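Local coordinates for GDSL-like Lipase/Acylhydrolase family protein (PDB 4K7J) that removes O-acetyl groups from peptidoglycan, acting as an esterase of the GDSL-like (SGNH) hydrolase family with an alpha/beta fold, at residues T53-Q58 / G239-I244; K79-G84 / G207-S212; G84-V89 / I200-P205. All blocks are in the same frame, centred on the assembly; numbering follows the deposited sequence.

Contact 1 of 3, residues T53-Q58 / G239-I244; sequences TFRILQ and GADLVI
Arg55 and Leu57 carry the main-chain bonds by which strand 53-58 pairs in parallel with strand 242-244, its neighbour in the mixed alpha/beta sheet of the SGNH hydrolase fold. Leu57 N reaches Leu242 O at 2.9 Å, and Ile244 N reaches Leu57 O at 2.8 Å. Arg55 O is gripped twice, by Leu242 N at 3.1 Å and by Asp241 N at 2.6 Å. Gly239, just past a helix, has positive phi, which glycine tolerates readily.

Asp241 carries the polar side-chain part of the contact. Its CG lies beside its own backbone N (chi1 -62°), and OD2 accepts Arg55 N at 3.0 Å on the anti side of the carboxylate, which takes the place of a main-chain carbonyl as acceptor. OD2 and Thr53 O, two acceptors close together, are reconciled by Lys42 NZ, which binds both and forms a salt bridge with Asp241. Arg55 lays its CD beside Gly239 O at 3.3 Å, while NE pairs with Glu203. Gln58 NE2 bonds Thr64 OG1, but its buried OE1 rests against Ile244 CG2 and has no polar partner in the model.

The apolar contacts begin with Asp241 CB, which sits over one face of the Phe54 ring in a CH-pi contact, displaced toward the rim. On the face toward helix 68-81, the branched Ile56 CG2 meets Ile244 CD1 at 3.8 Å; on the other, small Ala240 lets Leu57 CB come equally near its CB.

Helix 38-47 packs on Phe54, helix 68-81 on Ile56, Gln58 and Ile244, and strand 208-215 continues the sheet beyond strand 53-58.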
loop_
_atom_site.group_PDB
_atom_site.type_symbol
_atom_site.label_atom_id
_atom_site.label_comp_id
_atom_site.label_asym_id
_atom_site.label_seq_id
_atom_site.Cartn_x
_atom_site.Cartn_y
_atom_site.Cartn_z
ATOM N N THR A 53 -1.682 -17.696 -2.267
ATOM C CA THR A 53 -1.496 -16.300 -2.654
ATOM C C THR A 53 -0.623 -15.590 -1.633
ATOM O O THR A 53 -0.960 -15.538 -0.449
ATOM C CB THR A 53 -2.831 -15.542 -2.777
ATOM O OG1 THR A 53 -3.593 -16.084 -3.860
ATOM C CG2 THR A 53 -2.581 -14.048 -3.045
ATOM N N PHE A 54 0.500 -15.038 -2.090
ATOM C CA PHE A 54 1.361 -14.275 -1.203
ATOM C C PHE A 54 1.031 -12.799 -1.383
ATOM O O PHE A 54 1.214 -12.241 -2.466
ATOM C CB PHE A 54 2.838 -14.546 -1.490
ATOM C CG PHE A 54 3.771 -13.914 -0.499
ATOM C CD1 PHE A 54 4.189 -12.598 -0.657
ATOM C CD2 PHE A 54 4.234 -14.637 0.595
ATOM C CE1 PHE A 54 5.052 -12.012 0.263
ATOM C CE2 PHE A 54 5.097 -14.062 1.520
ATOM C CZ PHE A 54 5.505 -12.743 1.354
ATOM N N ARG A 55 0.560 -12.173 -0.305
ATOM C CA ARG A 55 -0.018 -10.834 -0.384
ATOM C C ARG A 55 0.915 -9.778 0.192
ATOM O O ARG A 55 1.189 -9.765 1.397
ATOM C CB ARG A 55 -1.369 -10.790 0.342
ATOM C CG ARG A 55 -2.443 -11.674 -0.283
ATOM C CD ARG A 55 -3.697 -11.743 0.587
ATOM N NE ARG A 55 -4.614 -12.767 0.093
ATOM C CZ ARG A 55 -4.630 -14.024 0.524
ATOM N NH1 ARG A 55 -3.792 -14.413 1.473
ATOM N NH2 ARG A 55 -5.494 -14.888 0.016
ATOM N N ILE A 56 1.400 -8.906 -0.686
ATOM C CA ILE A 56 2.249 -7.783 -0.302
ATOM C C ILE A 56 1.383 -6.528 -0.250
ATOM O O ILE A 56 0.689 -6.213 -1.220
ATOM C CB ILE A 56 3.384 -7.575 -1.344
ATOM C CG1 ILE A 56 4.346 -8.760 -1.338
ATOM C CG2 ILE A 56 4.161 -6.281 -1.076
ATOM C CD1 ILE A 56 5.385 -8.699 -2.476
ATOM N N LEU A 57 1.415 -5.819 0.878
ATOM C CA LEU A 57 0.587 -4.625 1.068
ATOM C C LEU A 57 1.435 -3.388 1.387
ATOM O O LEU A 57 2.043 -3.303 2.452
ATOM C CB LEU A 57 -0.416 -4.857 2.206
ATOM C CG LEU A 57 -1.280 -3.677 2.654
ATOM C CD1 LEU A 57 -2.121 -3.178 1.481
ATOM C CD2 LEU A 57 -2.181 -4.085 3.848
ATOM N N GLN A 58 1.457 -2.418 0.480
ATOM C CA GLN A 58 2.226 -1.209 0.729
ATOM C C GLN A 58 1.335 -0.041 1.142
ATOM O O GLN A 58 0.445 0.390 0.393
ATOM C CB GLN A 58 3.072 -0.822 -0.493
ATOM C CG GLN A 58 3.904 0.437 -0.232
ATOM C CD GLN A 58 5.075 0.577 -1.176
ATOM O OE1 GLN A 58 5.735 -0.410 -1.515
ATOM N NE2 GLN A 58 5.345 1.809 -1.609
ATOM N N GLY A 239 -5.177 -10.142 4.829
ATOM C CA GLY A 239 -4.431 -11.338 4.491
ATOM C C GLY A 239 -2.985 -11.058 4.107
ATOM O O GLY A 239 -2.316 -11.941 3.580
ATOM N N ALA A 240 -2.507 -9.837 4.368
ATOM C CA ALA A 240 -1.147 -9.439 3.985
ATOM C C ALA A 240 -0.084 -10.354 4.585
ATOM O O ALA A 240 -0.086 -10.626 5.785
ATOM C CB ALA A 240 -0.872 -7.998 4.385
ATOM N N ASP A 241 0.840 -10.806 3.746
ATOM C CA ASP A 241 1.940 -11.638 4.211
ATOM C C ASP A 241 3.220 -10.830 4.357
ATOM O O ASP A 241 4.163 -11.259 5.024
ATOM C CB ASP A 241 2.146 -12.808 3.245
ATOM C CG ASP A 241 0.928 -13.706 3.179
ATOM O OD1 ASP A 241 0.441 -14.133 4.251
ATOM O OD2 ASP A 241 0.432 -13.939 2.069
ATOM N N LEU A 242 3.245 -9.663 3.720
ATOM C CA LEU A 242 4.336 -8.704 3.891
ATOM C C LEU A 242 3.736 -7.300 3.879
ATOM O O LEU A 242 3.053 -6.929 2.931
ATOM C CB LEU A 242 5.380 -8.848 2.766
ATOM C CG LEU A 242 6.477 -7.774 2.689
ATOM C CD1 LEU A 242 7.373 -7.756 3.942
ATOM C CD2 LEU A 242 7.328 -7.929 1.432
ATOM N N VAL A 243 3.970 -6.538 4.940
ATOM C CA VAL A 243 3.462 -5.174 5.031
ATOM C C VAL A 243 4.612 -4.208 4.798
ATOM O O VAL A 243 5.608 -4.228 5.529
ATOM C CB VAL A 243 2.857 -4.890 6.416
ATOM C CG1 VAL A 243 2.431 -3.407 6.536
ATOM C CG2 VAL A 243 1.688 -5.817 6.685
ATOM N N ILE A 244 4.486 -3.373 3.774
ATOM C CA ILE A 244 5.493 -2.361 3.501
ATOM C C ILE A 244 4.974 -1.013 3.956
ATOM O O ILE A 244 3.907 -0.553 3.509
ATOM C CB ILE A 244 5.843 -2.280 1.999
ATOM C CG1 ILE A 244 6.280 -3.651 1.483
ATOM C CG2 ILE A 244 6.918 -1.218 1.754
ATOM C CD1 ILE A 244 6.724 -3.671 0.010
#

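Contact 2 of 3, residues K79-G84 / G207-S212; sequences KTWGDG and GGITVS
Trp81 and Ile209 join the end of helix 68-81 to edge strand 208-215 of the alpha/beta sheet, through side-chain packing and a single beta bridge between Asp83 and Ile209. The two side chains cross obliquely. Ile209 CG1 touches Trp81 CB at 3.5 Å; chi2 of -58° then sets CD1 near the same CB. The branched isoleucine thus packs against the root of the tryptophan side chain, its CD1 just reaching CE3, and Leu43 of helix 38-47 packs on both residues. Thr80 CG2 lies over one face of the indole.

The bridge itself is made by backbone. Ile209 N points almost straight at Gly82 O, at 2.8 Å and 176°, whereas Gly84 N reaches Ile209 O at 2.9 Å along a bent path of 133°. Glycine suits Gly82, which leaves the helix with positive phi. It also suits Gly84 and Gly208: with no CB on either residue, the two CA atoms can approach to 3.7 Å, at a place where a CB on either would clash with the other segment. Gly84 CA also makes a C-H contact with Gly207 O. Following Ile209 in the strand, Thr210 turns its methyl rather than its hydroxyl this way, placing CG2 3.3 Å from Gly84 O.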
loop_
_atom_site.group_PDB
_atom_site.type_symbol
_atom_site.label_atom_id
_atom_site.label_comp_id
_atom_site.label_asym_id
_atom_site.label_seq_id
_atom_site.Cartn_x
_atom_site.Cartn_y
_atom_site.Cartn_z
ATOM N N LYS A 79 6.076 -11.606 -12.373
ATOM C CA LYS A 79 6.810 -12.388 -13.364
ATOM C C LYS A 79 7.683 -13.441 -12.681
ATOM O O LYS A 79 7.758 -14.587 -13.110
ATOM C CB LYS A 79 7.672 -11.461 -14.233
ATOM C CG LYS A 79 6.871 -10.721 -15.284
ATOM C CD LYS A 79 6.283 -11.722 -16.294
ATOM C CE LYS A 79 5.578 -11.025 -17.452
ATOM N NZ LYS A 79 4.171 -10.644 -17.133
ATOM N N THR A 80 8.314 -13.048 -11.585
ATOM C CA THR A 80 9.205 -13.924 -10.853
ATOM C C THR A 80 8.468 -15.051 -10.125
ATOM O O THR A 80 8.922 -16.195 -10.126
ATOM C CB THR A 80 10.035 -13.113 -9.830
ATOM O OG1 THR A 80 10.815 -12.123 -10.518
ATOM C CG2 THR A 80 10.959 -14.023 -9.033
ATOM N N TRP A 81 7.335 -14.733 -9.509
ATOM C CA TRP A 81 6.704 -15.669 -8.587
ATOM C C TRP A 81 5.236 -15.997 -8.909
ATOM O O TRP A 81 4.603 -16.800 -8.218
ATOM C CB TRP A 81 6.854 -15.160 -7.153
ATOM C CG TRP A 81 8.274 -15.181 -6.628
ATOM C CD1 TRP A 81 9.192 -16.180 -6.787
ATOM C CD2 TRP A 81 8.929 -14.156 -5.866
ATOM N NE1 TRP A 81 10.368 -15.846 -6.163
ATOM C CE2 TRP A 81 10.237 -14.607 -5.595
ATOM C CE3 TRP A 81 8.536 -12.900 -5.390
ATOM C CZ2 TRP A 81 11.154 -13.853 -4.866
ATOM C CZ3 TRP A 81 9.448 -12.148 -4.663
ATOM C CH2 TRP A 81 10.743 -12.628 -4.407
ATOM N N GLY A 82 4.698 -15.385 -9.957
ATOM C CA GLY A 82 3.339 -15.670 -10.371
ATOM C C GLY A 82 2.383 -14.504 -10.208
ATOM O O GLY A 82 2.433 -13.784 -9.213
ATOM N N ASP A 83 1.509 -14.330 -11.197
ATOM C CA ASP A 83 0.488 -13.280 -11.177
ATOM C C ASP A 83 -0.693 -13.711 -10.324
ATOM O O ASP A 83 -1.616 -14.347 -10.823
ATOM C CB ASP A 83 -0.007 -12.985 -12.599
ATOM C CG ASP A 83 -0.952 -11.778 -12.661
ATOM O OD1 ASP A 83 -1.501 -11.343 -11.618
ATOM O OD2 ASP A 83 -1.152 -11.256 -13.772
ATOM N N GLY A 84 -0.679 -13.339 -9.051
ATOM C CA GLY A 84 -1.781 -13.656 -8.159
ATOM C C GLY A 84 -2.997 -12.751 -8.301
ATOM O O GLY A 84 -3.963 -12.903 -7.561
ATOM N N GLY A 207 -3.485 -18.554 -7.523
ATOM C CA GLY A 207 -2.460 -18.107 -6.587
ATOM C C GLY A 207 -1.334 -17.306 -7.228
ATOM O O GLY A 207 -1.363 -17.035 -8.425
ATOM N N GLY A 208 -0.342 -16.922 -6.424
ATOM C CA GLY A 208 0.762 -16.098 -6.900
ATOM C C GLY A 208 0.979 -14.903 -5.988
ATOM O O GLY A 208 0.595 -14.942 -4.824
ATOM N N ILE A 209 1.578 -13.837 -6.518
ATOM C CA ILE A 209 1.838 -12.631 -5.728
ATOM C C ILE A 209 0.763 -11.584 -6.014
ATOM O O ILE A 209 0.330 -11.450 -7.156
ATOM C CB ILE A 209 3.177 -11.986 -6.147
ATOM C CG1 ILE A 209 4.316 -13.002 -6.089
ATOM C CG2 ILE A 209 3.482 -10.740 -5.308
ATOM C CD1 ILE A 209 4.509 -13.629 -4.725
ATOM N N THR A 210 0.341 -10.827 -4.999
ATOM C CA THR A 210 -0.366 -9.582 -5.279
ATOM C C THR A 210 0.392 -8.459 -4.609
ATOM O O THR A 210 1.037 -8.662 -3.579
ATOM C CB THR A 210 -1.832 -9.568 -4.782
ATOM O OG1 THR A 210 -1.868 -9.759 -3.363
ATOM C CG2 THR A 210 -2.659 -10.665 -5.474
ATOM N N VAL A 211 0.317 -7.277 -5.202
ATOM C CA VAL A 211 0.867 -6.077 -4.583
ATOM C C VAL A 211 -0.226 -5.014 -4.516
ATOM O O VAL A 211 -0.721 -4.547 -5.539
ATOM C CB VAL A 211 2.084 -5.541 -5.350
ATOM C CG1 VAL A 211 2.551 -4.230 -4.725
ATOM C CG2 VAL A 211 3.224 -6.580 -5.355
ATOM N N SER A 212 -0.627 -4.672 -3.300
ATOM C CA SER A 212 -1.709 -3.720 -3.081
ATOM C C SER A 212 -1.126 -2.395 -2.609
ATOM O O SER A 212 -0.232 -2.381 -1.765
ATOM C CB SER A 212 -2.679 -4.264 -2.022
ATOM O OG SER A 212 -3.357 -5.433 -2.474
#

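Contact 3 of 3, residues G84-V89 / I200-P205; sequences GGIGWV and INIENP
Gly87 and Ile86 both face Ile202, forming a classic beta bulge where residues 84-89, in the loop after helix 68-81, attach antiparallel to the end of strand 195-203 of a five-stranded antiparallel sheet. Next to it, Asn201 stacks on Trp88. Its CB lies over the centre of the six-membered ring, and its CG, anti to the backbone N (chi1 -171°), continues across the indole to lie 3.6 Å from Trp88 CE2. The amide is nearly parallel to the ring, with planes 18° apart. At the tip the branches part: OD1 packs 3.1 Å from Gly87 C, while ND2 gives a nearly straight bond of 3.1 Å to Glu203 OE2, the partner of Arg55 NE, approaching from above the carboxylate plane. Asparagine thus offers a flat group for stacking and an N-H that holds its rotation. Trp88 is itself anchored through NE1 to Thr238 O.

At the bulge, Gly87 has the positive phi that glycine accommodates easily, and its N bonds Ile202 O at 3.0 Å. Val89 and Ile200 carry on the pairing with two reciprocal backbone bonds, and Ile86 CD1 meets Ile202 CD1 at 3.6 Å. A water bridges the bulge, accepting from Ile86 N at 2.8 Å and donating to Ile202 O at 3.1 Å.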
loop_
_atom_site.group_PDB
_atom_site.type_symbol
_atom_site.label_atom_id
_atom_site.label_comp_id
_atom_site.label_asym_id
_atom_site.label_seq_id
_atom_site.Cartn_x
_atom_site.Cartn_y
_atom_site.Cartn_z
ATOM N N GLY A 84 -0.679 -13.339 -9.051
ATOM C CA GLY A 84 -1.781 -13.656 -8.159
ATOM C C GLY A 84 -2.997 -12.751 -8.301
ATOM O O GLY A 84 -3.963 -12.903 -7.561
ATOM N N GLY A 85 -2.954 -11.813 -9.240
ATOM C CA GLY A 85 -4.065 -10.900 -9.449
ATOM C C GLY A 85 -3.790 -9.461 -9.025
ATOM O O GLY A 85 -2.700 -9.118 -8.533
ATOM N N ILE A 86 -4.787 -8.605 -9.199
ATOM C CA ILE A 86 -4.587 -7.183 -8.951
ATOM C C ILE A 86 -4.558 -6.793 -7.472
ATOM O O ILE A 86 -3.959 -5.782 -7.107
ATOM C CB ILE A 86 -5.617 -6.340 -9.685
ATOM C CG1 ILE A 86 -7.011 -6.650 -9.169
ATOM C CG2 ILE A 86 -5.532 -6.600 -11.181
ATOM C CD1 ILE A 86 -7.954 -5.525 -9.362
ATOM N N GLY A 87 -5.197 -7.594 -6.624
ATOM C CA GLY A 87 -5.182 -7.345 -5.194
ATOM C C GLY A 87 -6.222 -6.342 -4.729
ATOM O O GLY A 87 -7.288 -6.207 -5.344
ATOM N N TRP A 88 -5.902 -5.650 -3.634
ATOM C CA TRP A 88 -6.775 -4.642 -3.039
ATOM C C TRP A 88 -6.654 -3.328 -3.799
ATOM O O TRP A 88 -5.574 -2.729 -3.822
ATOM C CB TRP A 88 -6.392 -4.390 -1.576
ATOM C CG TRP A 88 -6.650 -5.550 -0.630
ATOM C CD1 TRP A 88 -5.735 -6.448 -0.156
ATOM C CD2 TRP A 88 -7.911 -5.912 -0.038
ATOM N NE1 TRP A 88 -6.347 -7.347 0.698
ATOM C CE2 TRP A 88 -7.682 -7.044 0.780
ATOM C CE3 TRP A 88 -9.210 -5.395 -0.133
ATOM C CZ2 TRP A 88 -8.706 -7.666 1.508
ATOM C CZ3 TRP A 88 -10.232 -6.009 0.591
ATOM C CH2 TRP A 88 -9.973 -7.137 1.400
ATOM N N VAL A 89 -7.756 -2.870 -4.401
ATOM C CA VAL A 89 -7.763 -1.613 -5.156
ATOM C C VAL A 89 -8.859 -0.625 -4.706
ATOM O O VAL A 89 -9.752 -0.984 -3.947
ATOM C CB VAL A 89 -7.906 -1.888 -6.657
ATOM C CG1 VAL A 89 -6.898 -2.954 -7.087
ATOM C CG2 VAL A 89 -9.321 -2.343 -6.983
ATOM N N ILE A 200 -11.261 -3.017 -2.396
ATOM C CA ILE A 200 -11.882 -4.209 -2.942
ATOM C C ILE A 200 -10.775 -5.147 -3.407
ATOM O O ILE A 200 -9.933 -4.765 -4.220
ATOM C CB ILE A 200 -12.740 -3.847 -4.156
ATOM C CG1 ILE A 200 -13.894 -2.934 -3.745
ATOM C CG2 ILE A 200 -13.249 -5.101 -4.850
ATOM C CD1 ILE A 200 -14.739 -2.480 -4.905
ATOM N N ASN A 201 -10.764 -6.363 -2.882
ATOM C CA ASN A 201 -9.698 -7.309 -3.192
ATOM C C ASN A 201 -10.110 -8.214 -4.317
ATOM O O ASN A 201 -11.173 -8.824 -4.264
ATOM C CB ASN A 201 -9.364 -8.182 -1.993
ATOM C CG ASN A 201 -8.121 -9.023 -2.224
ATOM O OD1 ASN A 201 -7.222 -8.617 -2.958
ATOM N ND2 ASN A 201 -8.072 -10.206 -1.615
ATOM N N ILE A 202 -9.265 -8.309 -5.333
ATOM C CA ILE A 202 -9.561 -9.132 -6.497
ATOM C C ILE A 202 -8.366 -10.053 -6.769
ATOM O O ILE A 202 -7.311 -9.589 -7.203
ATOM C CB ILE A 202 -9.879 -8.237 -7.707
ATOM C CG1 ILE A 202 -11.019 -7.267 -7.348
ATOM C CG2 ILE A 202 -10.219 -9.067 -8.941
ATOM C CD1 ILE A 202 -11.304 -6.223 -8.403
ATOM N N GLU A 203 -8.544 -11.346 -6.491
ATOM C CA GLU A 203 -7.459 -12.329 -6.502
ATOM C C GLU A 203 -7.733 -13.472 -7.481
ATOM O O GLU A 203 -8.863 -13.948 -7.605
ATOM C CB GLU A 203 -7.256 -12.933 -5.100
ATOM C CG GLU A 203 -6.536 -12.048 -4.115
ATOM C CD GLU A 203 -6.345 -12.707 -2.761
ATOM O OE1 GLU A 203 -6.893 -13.813 -2.536
ATOM O OE2 GLU A 203 -5.642 -12.115 -1.914
ATOM N N ASN A 204 -6.685 -13.918 -8.160
ATOM C CA ASN A 204 -6.772 -15.054 -9.067
ATOM C C ASN A 204 -6.640 -16.351 -8.259
ATOM O O ASN A 204 -5.697 -16.515 -7.484
ATOM C CB ASN A 204 -5.704 -14.899 -10.170
ATOM C CG ASN A 204 -5.177 -16.224 -10.708
ATOM O OD1 ASN A 204 -5.906 -17.217 -10.848
ATOM N ND2 ASN A 204 -3.890 -16.232 -11.042
ATOM N N PRO A 205 -7.608 -17.268 -8.422
ATOM C CA PRO A 205 -7.697 -18.541 -7.688
ATOM C C PRO A 205 -6.480 -19.462 -7.855
ATOM O O PRO A 205 -6.236 -20.301 -6.986
ATOM C CB PRO A 205 -8.938 -19.206 -8.297
ATOM C CG PRO A 205 -9.098 -18.557 -9.643
ATOM C CD PRO A 205 -8.681 -17.138 -9.424
HETATM O O HOH W 1 -7.040 -9.911 -10.318
#

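How the contacts relate
Following the chain from the N terminus, strand 53-60 comes first; its partner 239-244 lies farthest along the chain and closes the longest loop, that of contact 1. Helix 68-81 follows, and its exit meets 207-212 in contact 2. Gly84, which belongs to contacts 2 and 3, leads directly into contact 3, whose partner 200-205 precedes 207-212. The three closures therefore sit one within another and none cross. Contact 1 lies within the mixed sheet, and contact 2 ties the exit of helix 68-81 to its edge strand; contact 3 reaches strand 195-203 of an antiparallel sheet. Ser212 OG bonded to Trp88 N and Asp83 O bonded to Asn204 ND2 tie contacts 2 and 3 together.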